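Periplasmic binding protein/LacI transcriptional regulator (Alkaliphilus metalliredigens, PDB 3CTP) binds D-xylulofuranose in a periplasmic-binding-protein-like cleft and probably acts as a LacI-family transcriptional repressor that recognises DNA. Local coordinates at residues E188-G193 with I282-E287; D155-G160 with F194-R199; R161-H166 with Q262-D267. All coordinates share one frame; numbering follows the deposited sequence.

Interactions 1 and 3 are buried, while interaction 2 is partly buried, with Y157 and D196 partly exposed. Interactions 1 and 2 share helix 185-200, and interactions 2 and 3 share helix 156-169. Interaction 1 is polar and runs through the bound sugar, with R190 and Q284 as donors. Interaction 2 pairs two helices through a phenol-carboxylate bond and a close backbone approach at a glycine. Interaction 3 is apolar, helix against strand, but the second segment ends at D267, which accepts from the same sugar. The N156 side chain accepts from R190 and so ties interaction 2 to interaction 1.

Interaction 1: residues E188-G193 with I282-E287; sequences ELRYKG and INQPIE. With XLF (beta-D-xylulofuranose), chain C.
R190 and Q284 meet at the bound beta-D-xylulofuranose, in the ligand pocket of a periplasmic-binding-protein-like fold. R190 comes from helix 185-200. Q284 lies between strand 281-283 and helix 286-302. Their backbones stay far apart, and the two long side chains bridge the distance. R190 NH2 and Q284 NE2 approach to 3.3 Å. Both are donors, so they do not bond to each other. They share an acceptor instead. R190 NH2 gives a bond of 2.9 Å to XLF O3, and Q284 NE2 gives one of 3.0 Å to the same O3. The oxygen is thus gripped by two nitrogens.

The arginine also holds the neighbouring hydroxyl. XLF O2 sits at the edge of the guanidinium, in its plane. R190 NH1 donates to XLF O2 at 2.8 Å with an angle of 162°, and R190 NH2 adds a weak bond to XLF O2 at 3.3 Å. The R190 chain runs extended from CG to NE, which carries the charged end from the helix to the sugar. N156 accepts from NE and F266 makes a cation-pi contact, so the group is held on more than one side. With an alanine in place of R190, XLF O2 and O3 would probably lose their arginine donors and N156 OD1 its partner, weakening the hold on the sugar.

Q284 is fixed at both ends of its amide. OE1 accepts from S154. NE2 also donates to D267 OD1, a second acceptor beside the sugar oxygen. N72, R124, E142, N239 and D267 also hydrogen-bond to the sugar. The hydrogen bond from Q284 NE2 to XLF O3 has an N-H...O angle of 152°, somewhat straighter than the 145° of the R190 NH2 bond to that oxygen.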
loop_
_atom_site.group_PDB
_atom_site.type_symbol
_atom_site.label_atom_id
_atom_site.label_comp_id
_atom_site.label_asym_id
_atom_site.label_seq_id
_atom_site.Cartn_x
_atom_site.Cartn_y
_atom_site.Cartn_z
ATOM N N GLU A 188 -14.289 16.581 3.767
ATOM C CA GLU A 188 -15.066 17.772 4.142
ATOM C C GLU A 188 -16.394 17.339 4.770
ATOM O O GLU A 188 -16.836 17.932 5.747
ATOM C CB GLU A 188 -15.340 18.677 2.944
ATOM C CG GLU A 188 -14.093 19.448 2.467
ATOM C CD GLU A 188 -13.643 20.464 3.513
ATOM O OE1 GLU A 188 -14.224 21.566 3.581
ATOM O OE2 GLU A 188 -12.729 20.160 4.290
ATOM N N LEU A 189 -17.021 16.312 4.206
ATOM C CA LEU A 189 -18.278 15.832 4.797
ATOM C C LEU A 189 -18.027 15.201 6.166
ATOM O O LEU A 189 -18.840 15.366 7.091
ATOM C CB LEU A 189 -18.953 14.848 3.838
ATOM C CG LEU A 189 -19.629 15.507 2.640
ATOM C CD1 LEU A 189 -20.048 14.429 1.643
ATOM C CD2 LEU A 189 -20.822 16.334 3.117
ATOM N N ARG A 190 -16.918 14.459 6.324
ATOM C CA ARG A 190 -16.626 13.918 7.656
ATOM C C ARG A 190 -16.460 15.030 8.686
ATOM O O ARG A 190 -16.944 14.942 9.811
ATOM C CB ARG A 190 -15.351 13.040 7.654
ATOM C CG ARG A 190 -15.531 11.803 6.797
ATOM C CD ARG A 190 -14.207 11.074 6.547
ATOM N NE ARG A 190 -14.407 10.120 5.453
ATOM C CZ ARG A 190 -13.432 9.478 4.815
ATOM N NH1 ARG A 190 -12.157 9.656 5.166
ATOM N NH2 ARG A 190 -13.750 8.670 3.810
ATOM N N TYR A 191 -15.762 16.091 8.287
ATOM C CA TYR A 191 -15.579 17.247 9.155
ATOM C C TYR A 191 -16.922 17.861 9.529
ATOM O O TYR A 191 -17.180 18.146 10.700
ATOM C CB TYR A 191 -14.685 18.252 8.406
ATOM C CG TYR A 191 -14.853 19.687 8.791
ATOM C CD1 TYR A 191 -14.251 20.193 9.920
ATOM C CD2 TYR A 191 -15.564 20.546 7.986
ATOM C CE1 TYR A 191 -14.398 21.539 10.272
ATOM C CE2 TYR A 191 -15.711 21.882 8.313
ATOM C CZ TYR A 191 -15.135 22.354 9.458
ATOM O OH TYR A 191 -15.265 23.695 9.776
ATOM N N LYS A 192 -17.783 18.026 8.532
ATOM C CA LYS A 192 -19.072 18.669 8.781
ATOM C C LYS A 192 -19.940 17.799 9.704
ATOM O O LYS A 192 -20.626 18.317 10.603
ATOM C CB LYS A 192 -19.778 18.893 7.449
ATOM C CG LYS A 192 -21.006 19.798 7.592
ATOM C CD LYS A 192 -20.639 21.063 8.350
ATOM C CE LYS A 192 -21.875 21.882 8.708
ATOM N NZ LYS A 192 -21.548 23.012 9.614
ATOM N N GLY A 193 -19.919 16.484 9.507
ATOM C CA GLY A 193 -20.760 15.627 10.368
ATOM C C GLY A 193 -20.239 15.660 11.789
ATOM O O GLY A 193 -21.011 15.669 12.759
ATOM N N ILE A 282 -14.310 3.874 11.340
ATOM C CA ILE A 282 -15.587 3.818 10.656
ATOM C C ILE A 282 -15.356 3.028 9.377
ATOM O O ILE A 282 -14.492 3.351 8.554
ATOM C CB ILE A 282 -16.083 5.221 10.253
ATOM C CG1 ILE A 282 -16.145 6.159 11.475
ATOM C CG2 ILE A 282 -17.458 5.116 9.563
ATOM C CD1 ILE A 282 -17.144 5.699 12.571
ATOM N N ASN A 283 -16.127 1.966 9.210
ATOM C CA ASN A 283 -16.012 1.113 8.043
ATOM C C ASN A 283 -16.536 1.734 6.763
ATOM O O ASN A 283 -17.705 2.112 6.706
ATOM C CB ASN A 283 -16.830 -0.171 8.293
ATOM C CG ASN A 283 -16.642 -1.207 7.210
ATOM O OD1 ASN A 283 -15.577 -1.836 7.126
ATOM N ND2 ASN A 283 -17.682 -1.418 6.381
ATOM N N GLN A 284 -15.691 1.799 5.721
ATOM C CA GLN A 284 -16.208 1.958 4.352
ATOM C C GLN A 284 -16.393 0.598 3.716
ATOM O O GLN A 284 -15.479 -0.249 3.786
ATOM C CB GLN A 284 -15.220 2.745 3.478
ATOM C CG GLN A 284 -15.041 4.184 3.880
ATOM C CD GLN A 284 -14.486 5.002 2.731
ATOM O OE1 GLN A 284 -15.172 5.208 1.740
ATOM N NE2 GLN A 284 -13.253 5.519 2.878
ATOM N N PRO A 285 -17.573 0.351 3.120
ATOM C CA PRO A 285 -17.865 -1.008 2.657
ATOM C C PRO A 285 -17.261 -1.255 1.288
ATOM O O PRO A 285 -17.919 -1.073 0.249
ATOM C CB PRO A 285 -19.396 -1.042 2.589
ATOM C CG PRO A 285 -19.791 0.407 2.322
ATOM C CD PRO A 285 -18.750 1.245 3.072
ATOM N N ILE A 286 -15.980 -1.631 1.286
ATOM C CA ILE A 286 -15.234 -1.743 0.038
ATOM C C ILE A 286 -15.921 -2.678 -0.960
ATOM O O ILE A 286 -15.977 -2.390 -2.164
ATOM C CB ILE A 286 -13.779 -2.209 0.326
ATOM C CG1 ILE A 286 -13.039 -1.060 1.039
ATOM C CG2 ILE A 286 -13.071 -2.571 -0.955
ATOM C CD1 ILE A 286 -11.557 -1.370 1.408
ATOM N N GLU A 287 -16.433 -3.818 -0.488
ATOM C CA GLU A 287 -17.077 -4.736 -1.437
ATOM C C GLU A 287 -18.290 -4.080 -2.105
ATOM O O GLU A 287 -18.486 -4.201 -3.339
ATOM C CB GLU A 287 -17.505 -6.057 -0.771
ATOM C CG GLU A 287 -16.321 -6.922 -0.359
ATOM C CD GLU A 287 -15.764 -7.745 -1.498
ATOM O OE1 GLU A 287 -16.515 -8.036 -2.458
ATOM O OE2 GLU A 287 -14.575 -8.125 -1.422
HETATM O O4 XLF C . -10.873 10.820 0.494
HETATM C C4 XLF C . -10.991 10.030 1.680
HETATM C C5 XLF C . -9.780 10.330 2.551
HETATM O O5 XLF C . -8.952 9.164 2.490
HETATM C C3 XLF C . -10.870 8.549 1.357
HETATM O O3 XLF C . -12.129 7.875 1.481
HETATM C C2 XLF C . -9.889 8.094 2.401
HETATM O O2 XLF C . -10.537 7.927 3.679
HETATM C C1 XLF C . -9.152 6.831 2.004
HETATM O O1 XLF C . -8.153 6.535 2.991
#

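Interaction 2: residues D155-G160 with F194-R199; sequences DNYNGG and FLDGAR
Two helices of the periplasmic-binding-protein-like fold, 156-169 and 185-200, pack together here, and Y157 bonds to D196 across them. The Y157 hydroxyl donates to D196 OD2, and the OH to OD2 distance is a very short 2.5 Å. OD2 lies at the edge of the tyrosine ring, in its plane. The two side chains cross at about a right angle, and the ring and carboxylate planes are 58° apart. The first torsion of Y157 (chi1 175°) sets CG anti to the backbone N and beside the carbonyl carbon, and from there the ring brings its hydroxyl to the second helix. The other carboxylate oxygen, D196 OD1, has a long, weak ion pair with K192.

Deeper in, the backbones come close. G160 and F194 have their CA atoms 4.5 Å apart. A CB on G160 would lie only 3.2 Å from F194 N, so the glycine permits this approach. G160 O makes a CA-H...O contact with F194 CA at 3.5 Å. The same oxygen lies at the edge of the F194 ring. That ring turns into the core, where it stacks on F236 and meets F164 edge-to-face.

The start of helix 156-169 is capped by D155 at the N-cap position. Its OD1 accepts weakly from N158 N. D155 OD2 takes a firmer bond of 2.7 Å from N158 ND2, which meets the syn lone pair of OD2, with that oxygen only 13° out of the N158 amide plane.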
loop_
_atom_site.group_PDB
_atom_site.type_symbol
_atom_site.label_atom_id
_atom_site.label_comp_id
_atom_site.label_asym_id
_atom_site.label_seq_id
_atom_site.Cartn_x
_atom_site.Cartn_y
_atom_site.Cartn_z
ATOM N N ASP A 155 -21.013 6.952 3.044
ATOM C CA ASP A 155 -21.785 7.980 3.743
ATOM C C ASP A 155 -20.884 8.747 4.695
ATOM O O ASP A 155 -20.887 8.561 5.911
ATOM C CB ASP A 155 -22.960 7.309 4.476
ATOM C CG ASP A 155 -23.922 8.294 5.063
ATOM O OD1 ASP A 155 -23.700 9.529 4.960
ATOM O OD2 ASP A 155 -24.894 7.789 5.674
ATOM N N ASN A 156 -20.086 9.622 4.115
ATOM C CA ASN A 156 -19.054 10.289 4.905
ATOM C C ASN A 156 -19.589 11.282 5.933
ATOM O O ASN A 156 -19.004 11.449 7.015
ATOM C CB ASN A 156 -18.091 10.944 3.920
ATOM C CG ASN A 156 -17.229 9.900 3.237
ATOM O OD1 ASN A 156 -16.573 9.105 3.919
ATOM N ND2 ASN A 156 -17.283 9.848 1.893
ATOM N N TYR A 157 -20.712 11.919 5.623
ATOM C CA TYR A 157 -21.286 12.852 6.572
ATOM C C TYR A 157 -21.715 12.106 7.834
ATOM O O TYR A 157 -21.346 12.470 8.964
ATOM C CB TYR A 157 -22.488 13.595 5.958
ATOM C CG TYR A 157 -23.140 14.469 6.995
ATOM C CD1 TYR A 157 -22.664 15.758 7.257
ATOM C CD2 TYR A 157 -24.189 13.984 7.770
ATOM C CE1 TYR A 157 -23.240 16.550 8.242
ATOM C CE2 TYR A 157 -24.751 14.758 8.763
ATOM C CZ TYR A 157 -24.276 16.038 8.993
ATOM O OH TYR A 157 -24.834 16.790 10.016
ATOM N N ASN A 158 -22.487 11.077 7.663
ATOM C CA ASN A 158 -22.953 10.331 8.817
ATOM C C ASN A 158 -21.820 9.603 9.546
ATOM O O ASN A 158 -21.846 9.511 10.728
ATOM C CB ASN A 158 -24.069 9.362 8.468
ATOM C CG ASN A 158 -25.406 10.051 8.269
ATOM O OD1 ASN A 158 -25.733 10.987 8.922
ATOM N ND2 ASN A 158 -26.160 9.530 7.367
ATOM N N GLY A 159 -20.807 9.174 8.800
ATOM C CA GLY A 159 -19.628 8.580 9.450
ATOM C C GLY A 159 -18.933 9.574 10.345
ATOM O O GLY A 159 -18.493 9.202 11.434
ATOM N N GLY A 160 -18.855 10.843 9.930
ATOM C CA GLY A 160 -18.249 11.846 10.830
ATOM C C GLY A 160 -19.106 12.066 12.068
ATOM O O GLY A 160 -18.570 12.215 13.182
ATOM N N PHE A 194 -18.913 15.662 11.925
ATOM C CA PHE A 194 -18.301 15.677 13.261
ATOM C C PHE A 194 -18.638 16.986 13.972
ATOM O O PHE A 194 -19.043 16.990 15.145
ATOM C CB PHE A 194 -16.784 15.528 13.080
ATOM C CG PHE A 194 -16.047 15.192 14.349
ATOM C CD1 PHE A 194 -15.971 13.886 14.796
ATOM C CD2 PHE A 194 -15.379 16.184 15.038
ATOM C CE1 PHE A 194 -15.242 13.560 15.958
ATOM C CE2 PHE A 194 -14.656 15.889 16.181
ATOM C CZ PHE A 194 -14.592 14.574 16.655
ATOM N N LEU A 195 -18.482 18.096 13.250
ATOM C CA LEU A 195 -18.749 19.418 13.814
ATOM C C LEU A 195 -20.226 19.567 14.163
ATOM O O LEU A 195 -20.560 20.082 15.241
ATOM C CB LEU A 195 -18.304 20.488 12.817
ATOM C CG LEU A 195 -18.584 21.928 13.228
ATOM C CD1 LEU A 195 -17.943 22.286 14.584
ATOM C CD2 LEU A 195 -18.105 22.843 12.087
ATOM N N ASP A 196 -21.112 19.093 13.285
ATOM C CA ASP A 196 -22.548 19.192 13.601
ATOM C C ASP A 196 -22.846 18.421 14.896
ATOM O O ASP A 196 -23.685 18.833 15.697
ATOM C CB ASP A 196 -23.437 18.659 12.467
ATOM C CG ASP A 196 -23.455 19.568 11.263
ATOM O OD1 ASP A 196 -22.966 20.718 11.381
ATOM O OD2 ASP A 196 -23.948 19.119 10.186
ATOM N N GLY A 197 -22.193 17.275 15.080
ATOM C CA GLY A 197 -22.360 16.542 16.344
ATOM C C GLY A 197 -21.925 17.356 17.553
ATOM O O GLY A 197 -22.624 17.410 18.579
ATOM N N ALA A 198 -20.761 18.000 17.446
ATOM C CA ALA A 198 -20.258 18.825 18.534
ATOM C C ALA A 198 -21.207 19.987 18.822
ATOM O O ALA A 198 -21.453 20.310 19.989
ATOM C CB ALA A 198 -18.853 19.359 18.201
ATOM N N ARG A 199 -21.753 20.595 17.772
ATOM C CA ARG A 199 -22.647 21.741 17.976
ATOM C C ARG A 199 -23.897 21.312 18.725
ATOM O O ARG A 199 -24.441 22.079 19.555
ATOM C CB ARG A 199 -23.029 22.356 16.631
ATOM C CG ARG A 199 -21.863 23.005 15.901
ATOM C CD ARG A 199 -21.730 24.463 16.275
ATOM N NE ARG A 199 -20.503 25.073 15.749
ATOM C CZ ARG A 199 -20.381 25.580 14.530
ATOM N NH1 ARG A 199 -21.412 25.550 13.685
ATOM N NH2 ARG A 199 -19.230 26.142 14.158
#

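Interaction 3: residues R161-H166 with Q262-D267; sequences RMAFDH and QIIGFD. With XLF (beta-D-xylulofuranose), chain C.
Helix segment 161-166 packs against strand 262-264, with A163 and I264 nearest at 6.9 Å between CA atoms. No hydrogen bond joins the two segments. The contact is apolar and rests on I264. Its CG1 is anti to the backbone N (chi1 178°), and the next torsion keeps the chain extended to CD1. I264 CD1 lies 3.8 Å from A163 CA and 3.9 Å from A163 CB. I264 CD1 also lies 4.1 Å from H166 CD2, coming obliquely to the imidazole ring. NE2, the ring atom next to CD2, is hydrogen-bonded to T323 OG1.

Past the strand, the chain runs on to the sugar. The D267 carboxylate accepts from two adjacent hydroxyls of the sugar, one on each oxygen. XLF O2 donates to D267 OD1 at 2.6 Å and XLF O1 donates to D267 OD2 at 2.6 Å.

Strand 262-264 is an edge strand of the four-stranded parallel sheet in this chain and bonds along its backbone to strand 234-237. F236 of that strand touches both A163 and I264. L317 of strand 311-318 and I282 of strand 281-283 also pack on I264.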
loop_
_atom_site.group_PDB
_atom_site.type_symbol
_atom_site.label_atom_id
_atom_site.label_comp_id
_atom_site.label_asym_id
_atom_site.label_seq_id
_atom_site.Cartn_x
_atom_site.Cartn_y
_atom_site.Cartn_z
ATOM N N ARG A 161 -20.429 12.107 11.901
ATOM C CA ARG A 161 -21.301 12.199 13.093
ATOM C C ARG A 161 -21.093 11.004 14.018
ATOM O O ARG A 161 -21.035 11.163 15.251
ATOM C CB ARG A 161 -22.762 12.302 12.682
ATOM C CG ARG A 161 -23.667 12.385 13.916
ATOM C CD ARG A 161 -23.252 13.544 14.854
ATOM N NE ARG A 161 -24.175 13.701 15.993
ATOM C CZ ARG A 161 -25.273 14.457 15.957
ATOM N NH1 ARG A 161 -25.604 15.110 14.833
ATOM N NH2 ARG A 161 -26.049 14.563 17.040
ATOM N N MET A 162 -21.002 9.803 13.435
ATOM C CA MET A 162 -20.849 8.583 14.268
ATOM C C MET A 162 -19.555 8.677 15.057
ATOM O O MET A 162 -19.456 8.230 16.213
ATOM C CB MET A 162 -20.770 7.281 13.431
ATOM C CG MET A 162 -22.037 6.789 12.787
ATOM S SD MET A 162 -21.688 5.303 11.758
ATOM C CE MET A 162 -23.078 5.514 10.669
ATOM N N ALA A 163 -18.512 9.173 14.408
ATOM C CA ALA A 163 -17.232 9.289 15.104
ATOM C C ALA A 163 -17.336 10.241 16.270
ATOM O O ALA A 163 -16.818 9.955 17.351
ATOM C CB ALA A 163 -16.131 9.746 14.133
ATOM N N PHE A 164 -18.036 11.365 16.081
ATOM C CA PHE A 164 -18.176 12.270 17.225
ATOM C C PHE A 164 -18.970 11.599 18.340
ATOM O O PHE A 164 -18.603 11.668 19.520
ATOM C CB PHE A 164 -18.933 13.553 16.846
ATOM C CG PHE A 164 -19.155 14.423 18.031
ATOM C CD1 PHE A 164 -18.155 15.262 18.455
ATOM C CD2 PHE A 164 -20.317 14.307 18.799
ATOM C CE1 PHE A 164 -18.313 16.044 19.603
ATOM C CE2 PHE A 164 -20.477 15.096 19.958
ATOM C CZ PHE A 164 -19.485 15.944 20.346
ATOM N N ASP A 165 -20.099 11.006 17.957
ATOM C CA ASP A 165 -21.014 10.415 18.959
ATOM C C ASP A 165 -20.249 9.359 19.759
ATOM O O ASP A 165 -20.443 9.220 20.976
ATOM C CB ASP A 165 -22.211 9.743 18.280
ATOM C CG ASP A 165 -23.202 10.743 17.715
ATOM O OD1 ASP A 165 -23.114 11.937 18.069
ATOM O OD2 ASP A 165 -24.059 10.312 16.931
ATOM N N HIS A 166 -19.364 8.616 19.092
ATOM C CA HIS A 166 -18.628 7.560 19.807
ATOM C C HIS A 166 -17.649 8.167 20.817
ATOM O O HIS A 166 -17.600 7.748 21.981
ATOM C CB HIS A 166 -17.927 6.635 18.802
ATOM C CG HIS A 166 -17.149 5.525 19.437
ATOM N ND1 HIS A 166 -17.743 4.519 20.169
ATOM C CD2 HIS A 166 -15.820 5.253 19.420
ATOM C CE1 HIS A 166 -16.803 3.686 20.608
ATOM N NE2 HIS A 166 -15.631 4.103 20.150
ATOM N N GLN A 262 -7.863 8.938 23.431
ATOM C CA GLN A 262 -8.568 7.948 22.600
ATOM C C GLN A 262 -8.505 8.400 21.154
ATOM O O GLN A 262 -8.475 9.603 20.904
ATOM C CB GLN A 262 -10.015 7.819 23.027
ATOM C CG GLN A 262 -10.169 7.383 24.514
ATOM C CD GLN A 262 -11.606 7.105 24.859
ATOM O OE1 GLN A 262 -12.258 6.291 24.213
ATOM N NE2 GLN A 262 -12.136 7.830 25.856
ATOM N N ILE A 263 -8.488 7.440 20.222
ATOM C CA ILE A 263 -8.309 7.755 18.786
ATOM C C ILE A 263 -9.366 6.997 17.998
ATOM O O ILE A 263 -9.594 5.799 18.234
ATOM C CB ILE A 263 -6.932 7.263 18.263
ATOM C CG1 ILE A 263 -5.794 7.656 19.220
ATOM C CG2 ILE A 263 -6.696 7.751 16.825
ATOM C CD1 ILE A 263 -5.493 9.109 19.262
ATOM N N ILE A 264 -10.005 7.689 17.048
ATOM C CA ILE A 264 -10.832 6.999 16.056
ATOM C C ILE A 264 -10.395 7.470 14.670
ATOM O O ILE A 264 -10.141 8.664 14.476
ATOM C CB ILE A 264 -12.331 7.252 16.301
ATOM C CG1 ILE A 264 -13.196 6.564 15.228
ATOM C CG2 ILE A 264 -12.624 8.746 16.379
ATOM C CD1 ILE A 264 -14.660 6.486 15.638
ATOM N N GLY A 265 -10.270 6.534 13.723
ATOM C CA GLY A 265 -9.919 6.875 12.327
ATOM C C GLY A 265 -11.115 6.767 11.392
ATOM O O GLY A 265 -12.274 6.936 11.809
ATOM N N PHE A 266 -10.836 6.480 10.110
ATOM C CA PHE A 266 -11.902 6.254 9.150
ATOM C C PHE A 266 -11.349 5.400 8.031
ATOM O O PHE A 266 -10.249 5.670 7.553
ATOM C CB PHE A 266 -12.361 7.597 8.544
ATOM C CG PHE A 266 -13.799 7.611 8.050
ATOM C CD1 PHE A 266 -14.781 8.283 8.777
ATOM C CD2 PHE A 266 -14.144 7.041 6.836
ATOM C CE1 PHE A 266 -16.097 8.339 8.318
ATOM C CE2 PHE A 266 -15.455 7.084 6.375
ATOM C CZ PHE A 266 -16.441 7.735 7.130
ATOM N N ASP A 267 -12.128 4.395 7.629
ATOM C CA ASP A 267 -11.919 3.538 6.452
ATOM C C ASP A 267 -12.153 2.055 6.782
ATOM O O ASP A 267 -12.703 1.318 5.972
ATOM C CB ASP A 267 -10.496 3.550 5.896
ATOM C CG ASP A 267 -10.152 4.814 5.127
ATOM O OD1 ASP A 267 -11.071 5.555 4.682
ATOM O OD2 ASP A 267 -8.926 5.018 4.918
HETATM O O4 XLF C . -10.873 10.820 0.494
HETATM C C4 XLF C . -10.991 10.030 1.680
HETATM C C5 XLF C . -9.780 10.330 2.551
HETATM O O5 XLF C . -8.952 9.164 2.490
HETATM C C3 XLF C . -10.870 8.549 1.357
HETATM O O3 XLF C . -12.129 7.875 1.481
HETATM C C2 XLF C . -9.889 8.094 2.401
HETATM O O2 XLF C . -10.537 7.927 3.679
HETATM C C1 XLF C . -9.152 6.831 2.004
HETATM O O1 XLF C . -8.153 6.535 2.991
#